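Local coordinates for protein glycosyltransferase (Streptomyces halstedii, PDB 3WAD) that belongs to the GT-B class of glycosyltransferases, built from two Rossmann-like domains that face each other across a cleft, at residues 140-145 with 191-196; 132-137 with 182-187; 144-149 with 411-416; 4-9 with 32-37; 90-95 with 158-163. One frame throughout, in Å; residues are numbered along the deposited sequence.

Interaction 1 of 5, residues 140-145 with 191-196; sequences AEAVGA and HGVAFT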
# COMPACT_ATOMS: atom_id res chain seq x y z
N ALA B 140 2.75 16.60 -17.78
CA ALA B 140 2.64 17.62 -16.74
C ALA B 140 2.55 19.03 -17.28
O ALA B 140 1.88 19.88 -16.66
CB ALA B 140 3.81 17.59 -15.77
N GLU B 141 3.28 19.26 -18.36
CA GLU B 141 3.43 20.56 -18.95
C GLU B 141 2.28 20.87 -19.91
O GLU B 141 2.12 21.99 -20.35
CB GLU B 141 4.75 20.61 -19.73
CG GLU B 141 5.93 20.52 -18.76
CD GLU B 141 6.46 21.85 -18.33
OE1 GLU B 141 7.50 21.86 -17.59
OE2 GLU B 141 5.85 22.87 -18.75
N ALA B 142 1.51 19.86 -20.28
CA ALA B 142 0.34 20.09 -21.06
C ALA B 142 -0.71 20.76 -20.16
O ALA B 142 -1.66 21.30 -20.63
CB ALA B 142 -0.12 18.79 -21.67
N VAL B 143 -0.46 20.83 -18.87
CA VAL B 143 -1.48 21.28 -17.93
C VAL B 143 -0.90 22.17 -16.79
O VAL B 143 -1.52 22.29 -15.66
CB VAL B 143 -2.39 20.05 -17.39
CG1 VAL B 143 -2.97 19.16 -18.56
CG2 VAL B 143 -1.69 19.17 -16.37
N GLY B 144 0.32 22.70 -17.03
CA GLY B 144 1.04 23.51 -16.03
C GLY B 144 0.98 22.88 -14.66
O GLY B 144 0.88 23.59 -13.58
N ALA B 145 1.08 21.54 -14.61
CA ALA B 145 1.37 21.06 -13.27
C ALA B 145 2.89 21.07 -13.14
O ALA B 145 3.60 20.73 -14.09
CB ALA B 145 0.75 19.64 -13.02
N HIS B 191 1.63 17.74 -28.44
CA HIS B 191 0.81 18.06 -27.27
C HIS B 191 0.93 19.54 -26.90
O HIS B 191 0.49 19.94 -25.81
CB HIS B 191 1.21 17.11 -26.13
CG HIS B 191 1.06 15.68 -26.52
ND1 HIS B 191 2.12 14.80 -26.61
CD2 HIS B 191 -0.03 15.01 -26.94
CE1 HIS B 191 1.67 13.64 -27.05
NE2 HIS B 191 0.37 13.74 -27.27
N GLY B 192 1.54 20.30 -27.82
CA GLY B 192 1.84 21.75 -27.67
C GLY B 192 2.81 22.05 -26.53
O GLY B 192 2.70 23.07 -25.83
N VAL B 193 3.78 21.15 -26.30
CA VAL B 193 4.71 21.32 -25.15
C VAL B 193 6.02 21.71 -25.78
O VAL B 193 6.57 21.05 -26.76
CB VAL B 193 4.89 20.01 -24.30
CG1 VAL B 193 6.02 20.10 -23.27
CG2 VAL B 193 3.64 19.68 -23.57
N ALA B 194 6.51 22.82 -25.25
CA ALA B 194 7.73 23.45 -25.79
C ALA B 194 8.90 22.88 -25.03
O ALA B 194 8.78 22.68 -23.82
CB ALA B 194 7.64 25.00 -25.56
N PHE B 195 10.05 22.64 -25.68
CA PHE B 195 11.26 22.35 -24.85
C PHE B 195 11.61 23.41 -23.81
O PHE B 195 11.83 24.57 -24.18
CB PHE B 195 12.48 22.04 -25.69
CG PHE B 195 13.66 21.67 -24.84
CD1 PHE B 195 13.72 20.38 -24.22
CD2 PHE B 195 14.68 22.62 -24.57
CE1 PHE B 195 14.80 20.03 -23.39
CE2 PHE B 195 15.79 22.27 -23.74
CZ PHE B 195 15.84 20.99 -23.14
N THR B 196 11.65 23.04 -22.53
CA THR B 196 12.34 23.83 -21.52
C THR B 196 13.32 22.86 -20.88
O THR B 196 13.12 21.63 -20.97
CB THR B 196 11.41 24.23 -20.37
OG1 THR B 196 10.58 23.09 -19.99
CG2 THR B 196 10.51 25.41 -20.77
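Apolar contacts carry most of this small surface contact between the C-terminal end of helix 135-141, with the turn after it, and the loop 191-196. Val-193 lies at its centre and sends both methyl groups toward the helix end. CG1 is anti to the backbone N (chi1 170°) and rests 3.8 Å from Glu-141 CB. CG2 lies beside the backbone N and reaches the chain one residue on, 3.9 Å from Ala-142 N. The same methyl stands 4.3 Å from Ala-142 CB. Next to this methyl, His-191 O also comes within 4.3 Å of Ala-142 CB, while the imidazole of His-191 turns off elsewhere.

The polar part is indirect. Glu-141 and Thr-196 point at each other tip to tip, but OE1 and OG1 stay 4.1 Å apart. Ser-198 OG bridges them, through a hydrogen bond to Thr-196 OG1 and a weak one to Glu-141 OE1. The stronger partner of Glu-141 OE1 is His-147 NE2.

Backbone turns shape both sides. Gly-192, with positive phi, is the C-prime residue of a Schellman motif that ends helix 179-188. Ala-145 N bonds back to Ala-140 O at 2.8 Å.

The contact lies at the surface of the N-terminal Rossmann-like domain, where helix 135-141 turns toward strand 147-150. Helix 109-122 packs on Ala-142 and His-191 through Val-116 and Arg-120. Leu-199 of helix 198-201 touches Glu-141 and Val-193.

Interaction 2 of 5, residues 132-137 with 182-187; sequences LTYAGP and DWLATK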
# COMPACT_ATOMS: atom_id res chain seq x y z
N LEU B 132 13.51 7.69 -15.43
CA LEU B 132 13.65 7.12 -16.76
C LEU B 132 12.37 7.20 -17.57
O LEU B 132 12.32 6.63 -18.67
CB LEU B 132 14.09 5.65 -16.64
CG LEU B 132 15.48 5.47 -16.02
CD1 LEU B 132 16.04 4.01 -16.27
CD2 LEU B 132 16.48 6.46 -16.54
N THR B 133 11.32 7.83 -17.02
CA THR B 133 10.02 7.77 -17.69
C THR B 133 9.57 9.14 -18.32
O THR B 133 8.76 9.87 -17.72
CB THR B 133 8.92 7.22 -16.67
OG1 THR B 133 9.37 5.94 -16.16
CG2 THR B 133 7.59 6.99 -17.42
N TYR B 134 10.04 9.45 -19.50
CA TYR B 134 9.92 10.82 -20.05
C TYR B 134 8.55 11.20 -20.63
O TYR B 134 8.36 12.32 -21.11
CB TYR B 134 11.07 11.13 -21.05
CG TYR B 134 12.32 11.61 -20.30
CD1 TYR B 134 13.25 10.70 -19.75
CD2 TYR B 134 12.49 12.97 -20.02
CE1 TYR B 134 14.35 11.15 -19.04
CE2 TYR B 134 13.57 13.43 -19.33
CZ TYR B 134 14.50 12.52 -18.83
OH TYR B 134 15.56 13.05 -18.12
N ALA B 135 7.59 10.29 -20.60
CA ALA B 135 6.21 10.74 -20.71
C ALA B 135 5.73 11.70 -19.56
O ALA B 135 4.94 12.65 -19.80
CB ALA B 135 5.29 9.51 -20.83
N GLY B 136 6.23 11.46 -18.34
CA GLY B 136 5.94 12.25 -17.13
C GLY B 136 5.93 13.78 -17.35
O GLY B 136 4.87 14.46 -17.15
N PRO B 137 7.11 14.35 -17.73
CA PRO B 137 7.20 15.81 -17.89
C PRO B 137 6.36 16.35 -19.07
O PRO B 137 5.94 17.46 -18.96
CB PRO B 137 8.72 16.07 -18.10
CG PRO B 137 9.27 14.75 -18.67
CD PRO B 137 8.41 13.67 -17.97
N ASP B 182 16.41 18.26 -29.04
CA ASP B 182 15.77 17.82 -30.26
C ASP B 182 14.75 16.72 -29.89
O ASP B 182 13.61 16.73 -30.36
CB ASP B 182 16.77 17.29 -31.23
CG ASP B 182 17.68 18.39 -31.81
OD1 ASP B 182 17.57 19.55 -31.37
OD2 ASP B 182 18.54 18.07 -32.67
N TRP B 183 15.16 15.77 -29.05
CA TRP B 183 14.26 14.68 -28.63
C TRP B 183 13.00 15.17 -27.97
O TRP B 183 11.94 14.84 -28.43
CB TRP B 183 14.97 13.70 -27.72
CG TRP B 183 14.06 12.69 -27.09
CD1 TRP B 183 13.04 11.91 -27.70
CD2 TRP B 183 14.16 12.23 -25.75
NE1 TRP B 183 12.48 11.08 -26.74
CE2 TRP B 183 13.16 11.25 -25.56
CE3 TRP B 183 14.99 12.58 -24.69
CZ2 TRP B 183 12.96 10.64 -24.32
CZ3 TRP B 183 14.82 11.96 -23.48
CH2 TRP B 183 13.83 10.97 -23.31
N LEU B 184 13.14 15.98 -26.92
CA LEU B 184 12.03 16.38 -26.08
C LEU B 184 11.15 17.48 -26.69
O LEU B 184 9.94 17.51 -26.39
CB LEU B 184 12.48 16.77 -24.67
CG LEU B 184 13.07 15.64 -23.82
CD1 LEU B 184 13.66 16.19 -22.52
CD2 LEU B 184 11.98 14.57 -23.48
N ALA B 185 11.70 18.34 -27.54
CA ALA B 185 10.86 19.25 -28.33
C ALA B 185 9.94 18.42 -29.25
O ALA B 185 8.71 18.66 -29.35
CB ALA B 185 11.73 20.20 -29.16
N THR B 186 10.56 17.46 -29.93
CA THR B 186 9.84 16.48 -30.76
C THR B 186 8.75 15.69 -30.00
O THR B 186 7.62 15.55 -30.48
CB THR B 186 10.80 15.45 -31.35
OG1 THR B 186 11.65 16.12 -32.28
CG2 THR B 186 10.07 14.36 -32.19
N LYS B 187 9.11 15.14 -28.86
CA LYS B 187 8.18 14.39 -28.05
C LYS B 187 6.97 15.28 -27.63
O LYS B 187 5.84 14.79 -27.64
CB LYS B 187 8.86 13.89 -26.78
CG LYS B 187 8.07 12.81 -25.99
CD LYS B 187 9.01 12.23 -24.91
CE LYS B 187 8.41 11.06 -24.15
NZ LYS B 187 8.05 9.98 -25.03
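Trp-183 extends its CG anti to the backbone N (chi1 171°), which carries the indole out from helix 179-188 to Tyr-134. Lys-187, one turn later, has the same anti start and stays extended to CE, bending only at chi4 (59°). Leu-184 between them keeps CG beside its own N. Three side chains of one helix thus converge on one tyrosine just before helix 135-141.

The benzene part of the indole leads. CH2 comes 3.4 Å from Tyr-134 CG and also reaches CB, while CZ3 lies over one face of the phenol, offset toward its rim. The ring planes are turned by 59° with centroids 5.0 Å apart, an oblique meeting. Leu-184 CD2 meets the same phenol at CD2, 3.8 Å away, and also sits over a face of the indole, so it fills the angle between the two rings.

Lys-187 lays its CE methylene against the backbone, 3.3 Å from Tyr-134 O. That carbonyl oxygen is buried here and has no hydrogen-bond partner in the model. The ammonium passes on to Glu-104, in a salt bridge, and to Ala-107 O and Thr-112 OG1. Glu-104 also accepts from Trp-183 NE1, so one carboxylate holds both side chains. The Tyr-134 hydroxyl is bonded to Val-200 O, and Trp-129 meets its ring edge-to-face.

Here helix 179-188 packs on the loop that leads from strand 126-130 into helix 135-141, in the buried core of the N-terminal Rossmann-like domain of a GT-B protein.

Interaction 3 of 5, residues 144-149 with 411-416; sequences GAPHVR and RVAERG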
# COMPACT_ATOMS: atom_id res chain seq x y z
N GLY B 144 0.32 22.70 -17.03
CA GLY B 144 1.04 23.51 -16.03
C GLY B 144 0.98 22.88 -14.66
O GLY B 144 0.88 23.59 -13.58
N ALA B 145 1.08 21.54 -14.61
CA ALA B 145 1.37 21.06 -13.27
C ALA B 145 2.89 21.07 -13.14
O ALA B 145 3.60 20.73 -14.09
CB ALA B 145 0.75 19.64 -13.02
N PRO B 146 3.37 21.42 -11.97
CA PRO B 146 4.71 21.29 -11.55
C PRO B 146 4.97 19.72 -11.51
O PRO B 146 4.02 18.90 -11.26
CB PRO B 146 4.65 21.84 -10.16
CG PRO B 146 3.14 21.56 -9.71
CD PRO B 146 2.44 21.80 -10.86
N HIS B 147 6.19 19.28 -11.83
CA HIS B 147 6.48 17.80 -11.84
C HIS B 147 7.80 17.53 -11.14
O HIS B 147 8.79 18.29 -11.29
CB HIS B 147 6.41 17.24 -13.26
CG HIS B 147 7.14 18.07 -14.26
ND1 HIS B 147 8.46 17.85 -14.58
CD2 HIS B 147 6.76 19.17 -14.96
CE1 HIS B 147 8.86 18.75 -15.46
NE2 HIS B 147 7.83 19.54 -15.74
N VAL B 148 7.81 16.47 -10.35
CA VAL B 148 8.98 16.10 -9.59
C VAL B 148 9.61 14.85 -10.23
O VAL B 148 8.91 13.78 -10.39
CB VAL B 148 8.58 15.78 -8.18
CG1 VAL B 148 9.80 15.25 -7.39
CG2 VAL B 148 8.01 17.00 -7.53
N ARG B 149 10.89 14.97 -10.62
CA ARG B 149 11.63 13.85 -11.19
C ARG B 149 12.13 12.97 -10.01
O ARG B 149 12.91 13.43 -9.18
CB ARG B 149 12.73 14.33 -12.17
CG ARG B 149 13.59 13.18 -12.80
CD ARG B 149 14.62 13.73 -13.74
NE ARG B 149 15.55 14.55 -12.97
CZ ARG B 149 16.85 14.27 -12.78
NH1 ARG B 149 17.40 13.18 -13.34
NH2 ARG B 149 17.56 15.08 -11.99
N ARG B 411 4.03 21.60 -0.90
CA ARG B 411 4.59 22.97 -1.14
C ARG B 411 5.01 23.12 -2.57
O ARG B 411 4.92 24.20 -3.11
CB ARG B 411 5.72 23.33 -0.18
CG ARG B 411 5.17 23.54 1.29
CD ARG B 411 6.21 24.00 2.28
NE ARG B 411 6.15 23.18 3.51
CZ ARG B 411 6.98 22.16 3.79
NH1 ARG B 411 7.95 21.81 2.93
NH2 ARG B 411 6.86 21.48 4.93
N VAL B 412 5.46 22.04 -3.23
CA VAL B 412 5.78 22.12 -4.68
C VAL B 412 4.52 22.37 -5.46
O VAL B 412 4.54 23.19 -6.38
CB VAL B 412 6.44 20.81 -5.36
CG1 VAL B 412 6.31 20.84 -6.93
CG2 VAL B 412 7.85 20.74 -5.02
N ALA B 413 3.44 21.63 -5.17
CA ALA B 413 2.28 21.83 -6.03
C ALA B 413 1.66 23.21 -5.74
O ALA B 413 1.12 23.83 -6.65
CB ALA B 413 1.26 20.77 -5.90
N GLU B 414 1.77 23.67 -4.49
CA GLU B 414 1.13 24.98 -4.15
C GLU B 414 1.92 26.16 -4.70
O GLU B 414 1.33 27.08 -5.19
CB GLU B 414 0.91 25.12 -2.64
CG GLU B 414 -0.36 24.39 -2.23
CD GLU B 414 -0.52 24.18 -0.70
OE1 GLU B 414 0.37 24.60 0.10
OE2 GLU B 414 -1.55 23.56 -0.31
N ARG B 415 3.26 26.09 -4.55
CA ARG B 415 4.26 27.09 -5.02
C ARG B 415 4.21 27.09 -6.52
O ARG B 415 4.26 28.15 -7.14
CB ARG B 415 5.70 26.75 -4.52
CG ARG B 415 6.26 27.64 -3.32
CD ARG B 415 7.75 27.27 -3.01
NE ARG B 415 7.86 26.41 -1.82
CZ ARG B 415 8.31 25.14 -1.78
NH1 ARG B 415 8.32 24.48 -0.62
NH2 ARG B 415 8.74 24.51 -2.86
N GLY B 416 4.03 25.90 -7.10
CA GLY B 416 3.73 25.74 -8.54
C GLY B 416 2.37 26.19 -9.02
O GLY B 416 1.94 25.82 -10.14
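In this GT-B protein the C-terminal helix 402-415 returns to the N-terminal Rossmann-like domain, and here its last turn packs on the start of strand 147-150. Such a return of the chain end to the first domain is a familiar trait of the GT-B fold. The two segments are more than 260 residues apart in sequence.

The tight part is apolar and centres on Pro-146. Its ring sits against the last turn of the helix. CB meets Val-412 CG1 at 3.8 Å, and CG meets the backbone at Ala-413 CA, also at 3.8 Å. The methyl of Ala-413 is a little farther, 4.3 Å from Pro-146 CG. Val-412 has CG1 anti to the backbone N (chi1 163°), which turns this methyl to the strand. There it also meets Val-148 CG2 at 4.2 Å, so one methyl serves two residues on the same side of the strand. Leu-126 and Thr-204 touch both Val-148 and Val-412 from either neighbouring strand. The side chain of His-147 points away from the helix, and its ND1 bonds to Trp-129 NE1.

The other end is looser and exposed. Gly-416 is the first residue to leave the helical conformation, and Gly-144 faces it across the solvent side. The two backbones come close here, Pro-146 and Gly-416 having their CA atoms 5.5 Å apart. The carbonyl oxygen of Gly-416 lies 4.1 Å from Pro-146 CD.

Interaction 4 of 5, residues 4-9 with 32-37; sequences LMTVFA and HIASHP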
# COMPACT_ATOMS: atom_id res chain seq x y z
N LEU B 4 -0.51 12.52 -10.20
CA LEU B 4 -0.31 11.55 -11.24
C LEU B 4 1.17 11.07 -11.19
O LEU B 4 2.09 11.80 -11.52
CB LEU B 4 -0.71 12.15 -12.60
CG LEU B 4 -0.49 11.34 -13.85
CD1 LEU B 4 -1.30 10.00 -13.76
CD2 LEU B 4 -0.80 12.09 -15.17
N MET B 5 1.38 9.83 -10.79
CA MET B 5 2.73 9.23 -10.78
C MET B 5 2.90 8.32 -11.95
O MET B 5 1.95 7.60 -12.30
CB MET B 5 2.92 8.43 -9.52
CG MET B 5 2.59 9.29 -8.27
SD MET B 5 2.95 8.45 -6.70
CE MET B 5 4.76 8.27 -6.72
N THR B 6 4.06 8.38 -12.61
CA THR B 6 4.18 7.57 -13.78
C THR B 6 5.55 6.83 -13.72
O THR B 6 6.54 7.39 -13.29
CB THR B 6 3.91 8.35 -15.03
OG1 THR B 6 3.99 7.48 -16.18
CG2 THR B 6 4.89 9.55 -15.18
N VAL B 7 5.55 5.58 -14.14
CA VAL B 7 6.80 4.80 -14.17
C VAL B 7 6.67 3.84 -15.36
O VAL B 7 5.56 3.31 -15.61
CB VAL B 7 7.09 4.12 -12.80
CG1 VAL B 7 5.97 3.16 -12.44
CG2 VAL B 7 8.40 3.32 -12.83
N PHE B 8 7.76 3.62 -16.13
CA PHE B 8 7.73 2.60 -17.18
C PHE B 8 7.52 1.18 -16.55
O PHE B 8 7.71 1.02 -15.35
CB PHE B 8 8.96 2.64 -18.13
CG PHE B 8 10.24 2.13 -17.50
CD1 PHE B 8 10.69 0.83 -17.78
CD2 PHE B 8 10.94 2.90 -16.54
CE1 PHE B 8 11.89 0.31 -17.12
CE2 PHE B 8 12.13 2.43 -15.92
CZ PHE B 8 12.62 1.15 -16.22
N ALA B 9 7.10 0.17 -17.35
CA ALA B 9 6.76 -1.16 -16.80
C ALA B 9 7.97 -1.95 -16.36
O ALA B 9 8.61 -2.71 -17.14
CB ALA B 9 5.83 -1.98 -17.79
N HIS B 32 -2.87 8.29 -8.68
CA HIS B 32 -2.93 7.37 -9.79
C HIS B 32 -1.50 6.91 -10.18
O HIS B 32 -0.59 7.78 -10.36
CB HIS B 32 -3.62 8.01 -11.02
CG HIS B 32 -5.11 8.18 -10.87
ND1 HIS B 32 -5.86 8.90 -11.78
CD2 HIS B 32 -5.98 7.72 -9.95
CE1 HIS B 32 -7.13 8.84 -11.43
NE2 HIS B 32 -7.23 8.17 -10.30
N ILE B 33 -1.31 5.60 -10.39
CA ILE B 33 -0.02 5.10 -10.91
C ILE B 33 -0.21 4.72 -12.37
O ILE B 33 -0.93 3.72 -12.69
CB ILE B 33 0.60 3.84 -10.11
CG1 ILE B 33 0.44 4.02 -8.59
CG2 ILE B 33 2.06 3.49 -10.62
CD1 ILE B 33 1.26 5.26 -7.98
N ALA B 34 0.40 5.49 -13.26
CA ALA B 34 0.20 5.21 -14.67
C ALA B 34 1.42 4.48 -15.12
O ALA B 34 2.54 4.95 -14.86
CB ALA B 34 0.03 6.57 -15.46
N SER B 35 1.23 3.39 -15.87
CA SER B 35 2.32 2.60 -16.39
C SER B 35 1.76 1.79 -17.54
O SER B 35 0.50 1.76 -17.75
CB SER B 35 2.91 1.74 -15.24
OG SER B 35 4.14 1.09 -15.56
N HIS B 36 2.64 1.17 -18.33
CA HIS B 36 2.19 0.22 -19.36
C HIS B 36 1.33 -0.91 -18.78
O HIS B 36 1.41 -1.23 -17.60
CB HIS B 36 3.35 -0.38 -20.17
CG HIS B 36 4.38 0.63 -20.61
ND1 HIS B 36 5.35 1.13 -19.76
CD2 HIS B 36 4.63 1.19 -21.83
CE1 HIS B 36 6.14 1.95 -20.42
NE2 HIS B 36 5.74 2.00 -21.68
N PRO B 37 0.47 -1.50 -19.63
CA PRO B 37 -0.49 -2.53 -19.16
C PRO B 37 0.18 -3.69 -18.45
O PRO B 37 -0.36 -4.20 -17.44
CB PRO B 37 -1.19 -2.98 -20.45
CG PRO B 37 -1.08 -1.80 -21.40
CD PRO B 37 0.19 -1.05 -21.01
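Strands 2-6 and 30-35 are neighbouring parallel strands of the N-terminal Rossmann-like sheet, joined by a beta-alpha-beta crossover through helices 11-16 and 18-27. Met-5 bonds both ways. Its N donates to His-32 O at 2.9 Å, nearly along the C=O axis, and its O accepts from Ala-34 N at 2.8 Å in a very straight bond (175°). Val-7 N then donates to Ala-34 O at 3.2 Å. Thr-6 OG1, anti to the backbone N, adds a second bond to this same oxygen from above the carbonyl plane. Ala-34 O is thus gripped by two donors.

At the strand ends side chains take over. Ser-35 OG, also anti to its N (chi1 -170°), reaches back to Val-7 O at 2.6 Å, again above the carbonyl plane, and is held by Asn-39 ND2 as well. His-36 turns its imidazole edge to the loop after strand 2-6. Its ND1 takes a weak, bent bond from Ala-9 N at 3.1 Å, and CE1 lies against Phe-8 CA.

On one face Met-5 and Ile-33 lie side by side, with SD 3.8 Å from Ile-33 CD1. On the other, Leu-4 CD1 meets the CB atoms of His-32 and Ala-34, both at 4.1 Å.

Helix 109-122 packs over the face of Leu-4, Thr-6 and Ala-34 through Leu-115. Leu-14 of helix 11-16 touches Ile-33 on the opposite face. Strand 126-130 bonds to the far edge of strand 2-6, and Leu-235 of the second subunit packs on His-32.

Interaction 5 of 5, residues 90-95 with 158-163; sequences QYIHDV and GRMRDH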
# COMPACT_ATOMS: atom_id res chain seq x y z
N GLN B 90 31.69 15.73 -26.77
CA GLN B 90 31.27 14.77 -27.78
C GLN B 90 30.72 13.45 -27.17
O GLN B 90 29.72 12.87 -27.66
CB GLN B 90 32.42 14.38 -28.71
CG GLN B 90 31.92 13.72 -30.02
CD GLN B 90 30.85 14.59 -30.79
OE1 GLN B 90 31.12 15.75 -31.16
NE2 GLN B 90 29.63 14.03 -30.98
N TYR B 91 31.39 12.97 -26.15
CA TYR B 91 30.93 11.75 -25.46
C TYR B 91 29.55 11.91 -24.83
O TYR B 91 28.70 11.06 -25.02
CB TYR B 91 31.91 11.38 -24.35
CG TYR B 91 31.49 10.11 -23.57
CD1 TYR B 91 31.66 8.83 -24.12
CD2 TYR B 91 30.92 10.21 -22.32
CE1 TYR B 91 31.29 7.67 -23.40
CE2 TYR B 91 30.56 9.08 -21.57
CZ TYR B 91 30.74 7.81 -22.12
OH TYR B 91 30.36 6.71 -21.40
N ILE B 92 29.33 12.98 -24.06
CA ILE B 92 28.04 13.19 -23.38
C ILE B 92 26.90 13.45 -24.40
O ILE B 92 25.77 12.88 -24.32
CB ILE B 92 28.21 14.30 -22.35
CG1 ILE B 92 29.16 13.79 -21.29
CG2 ILE B 92 26.83 14.69 -21.72
CD1 ILE B 92 29.46 14.82 -20.24
N HIS B 93 27.22 14.24 -25.43
CA HIS B 93 26.39 14.37 -26.60
C HIS B 93 25.91 13.02 -27.15
O HIS B 93 24.69 12.81 -27.41
CB HIS B 93 27.15 15.13 -27.68
CG HIS B 93 26.40 15.21 -28.97
ND1 HIS B 93 26.32 14.14 -29.83
CD2 HIS B 93 25.68 16.21 -29.53
CE1 HIS B 93 25.59 14.48 -30.87
NE2 HIS B 93 25.19 15.73 -30.72
N ASP B 94 26.85 12.11 -27.36
CA ASP B 94 26.49 10.82 -27.93
C ASP B 94 25.77 9.93 -26.92
O ASP B 94 24.93 9.17 -27.33
CB ASP B 94 27.66 10.07 -28.56
CG ASP B 94 28.34 10.86 -29.70
OD1 ASP B 94 27.73 11.80 -30.30
OD2 ASP B 94 29.53 10.50 -30.00
N VAL B 95 26.11 10.02 -25.64
CA VAL B 95 25.34 9.32 -24.65
C VAL B 95 23.85 9.81 -24.78
O VAL B 95 22.93 9.00 -24.84
CB VAL B 95 25.89 9.50 -23.21
CG1 VAL B 95 24.95 8.95 -22.26
CG2 VAL B 95 27.24 8.67 -23.02
N GLY B 158 21.66 13.59 -14.27
CA GLY B 158 21.80 15.03 -13.92
C GLY B 158 23.28 15.44 -13.87
O GLY B 158 23.67 16.52 -14.38
N ARG B 159 24.09 14.55 -13.28
CA ARG B 159 25.56 14.71 -13.31
C ARG B 159 26.14 14.91 -14.75
O ARG B 159 26.90 15.86 -15.03
CB ARG B 159 26.22 13.51 -12.62
CG ARG B 159 27.77 13.56 -12.61
CD ARG B 159 28.37 12.25 -12.05
NE ARG B 159 28.07 11.10 -12.89
CZ ARG B 159 28.73 10.75 -14.00
NH1 ARG B 159 29.78 11.47 -14.44
NH2 ARG B 159 28.34 9.65 -14.66
N MET B 160 25.75 14.05 -15.69
CA MET B 160 26.20 14.25 -17.04
C MET B 160 25.56 15.54 -17.62
O MET B 160 26.14 16.21 -18.48
CB MET B 160 25.78 13.06 -17.94
CG MET B 160 26.30 11.69 -17.46
SD MET B 160 27.93 11.41 -18.14
CE MET B 160 27.47 10.36 -19.50
N ARG B 161 24.30 15.80 -17.26
CA ARG B 161 23.61 16.93 -17.90
C ARG B 161 24.27 18.28 -17.48
O ARG B 161 24.38 19.22 -18.28
CB ARG B 161 22.13 16.97 -17.54
CG ARG B 161 21.45 18.18 -18.17
CD ARG B 161 21.45 18.01 -19.66
NE ARG B 161 20.50 18.90 -20.33
CZ ARG B 161 20.42 19.09 -21.64
NH1 ARG B 161 21.17 18.35 -22.47
NH2 ARG B 161 19.51 19.95 -22.15
N ASP B 162 24.66 18.36 -16.22
CA ASP B 162 25.36 19.55 -15.72
C ASP B 162 26.65 19.79 -16.47
O ASP B 162 26.88 20.93 -16.94
CB ASP B 162 25.59 19.46 -14.24
CG ASP B 162 24.34 19.68 -13.47
OD1 ASP B 162 23.30 20.17 -14.04
OD2 ASP B 162 24.38 19.32 -12.29
N HIS B 163 27.45 18.73 -16.62
CA HIS B 163 28.70 18.81 -17.36
C HIS B 163 28.38 19.28 -18.77
O HIS B 163 29.04 20.20 -19.25
CB HIS B 163 29.40 17.45 -17.52
CG HIS B 163 30.20 17.00 -16.34
ND1 HIS B 163 31.41 17.57 -15.99
CD2 HIS B 163 30.00 15.98 -15.47
CE1 HIS B 163 31.88 16.96 -14.91
NE2 HIS B 163 31.05 15.99 -14.59
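Met-160 reaches across from helix 156-168 with its chain bent at chi2 (-87°) and again at chi3, so that the thioether turns its CE to helix 89-106 and ends between Tyr-91 and Val-95. Its CE is 3.9 Å from Tyr-91 CE2 and equally 3.9 Å from Val-95 CG2. The methionine crosses Val-95 at about a right angle and the tyrosine obliquely. Val-95 CG2 also lies over one face of the Tyr-91 ring, offset toward the rim, so the three groups pack as one cluster. The tyrosine starts anti to its backbone N, and its hydroxyl is bonded outside the contact to Thr-78 O.

The two helices belong to the N-terminal domain of the GT-B fold. The axes of their short segments cross at -131° and approach to 10.2 Å. Ile-92 and Met-160 are the closest pair of CA atoms, 6.7 Å apart.

Ile-92 comes in from the other direction and points into helix 156-168. CG2 touches the backbone, 3.6 Å from Met-160 O. CG1 lies 4.1 Å from the sulfur SD of Met-160. CD1, at the end of an extended chain, meets His-163 CB at 3.8 Å, approaching at about a right angle. The imidazole of His-163 bonds to Arg-166 through ND1. Phe-164 of helix 156-168 extends the apolar layer onto Ile-92 and His-93. Leu-79 packs on Met-160 from a loop.

All five contacts involve the N-terminal domain, and interaction 3 ties the C-terminal helix to it. Interactions 3 and 4 reach the same parallel sheet, with centres about 18 Å apart. Interactions 1 and 2 share helix 135-141 and touch where Phe-195 CD1 meets Leu-184 CB at 3.8 Å. Interaction 1 meets interaction 3 through Glu-141 OE1 and His-147 NE2, 3.0 Å apart, a probable hydrogen bond. Interaction 2 joins interaction 4 by another, Thr-133 OG1 to Phe-8 N at 2.8 Å. Interaction 5 has its centre about 27 Å from that of interaction 4, and touches interaction 1 where Phe-195 CZ packs on Arg-161 NH2.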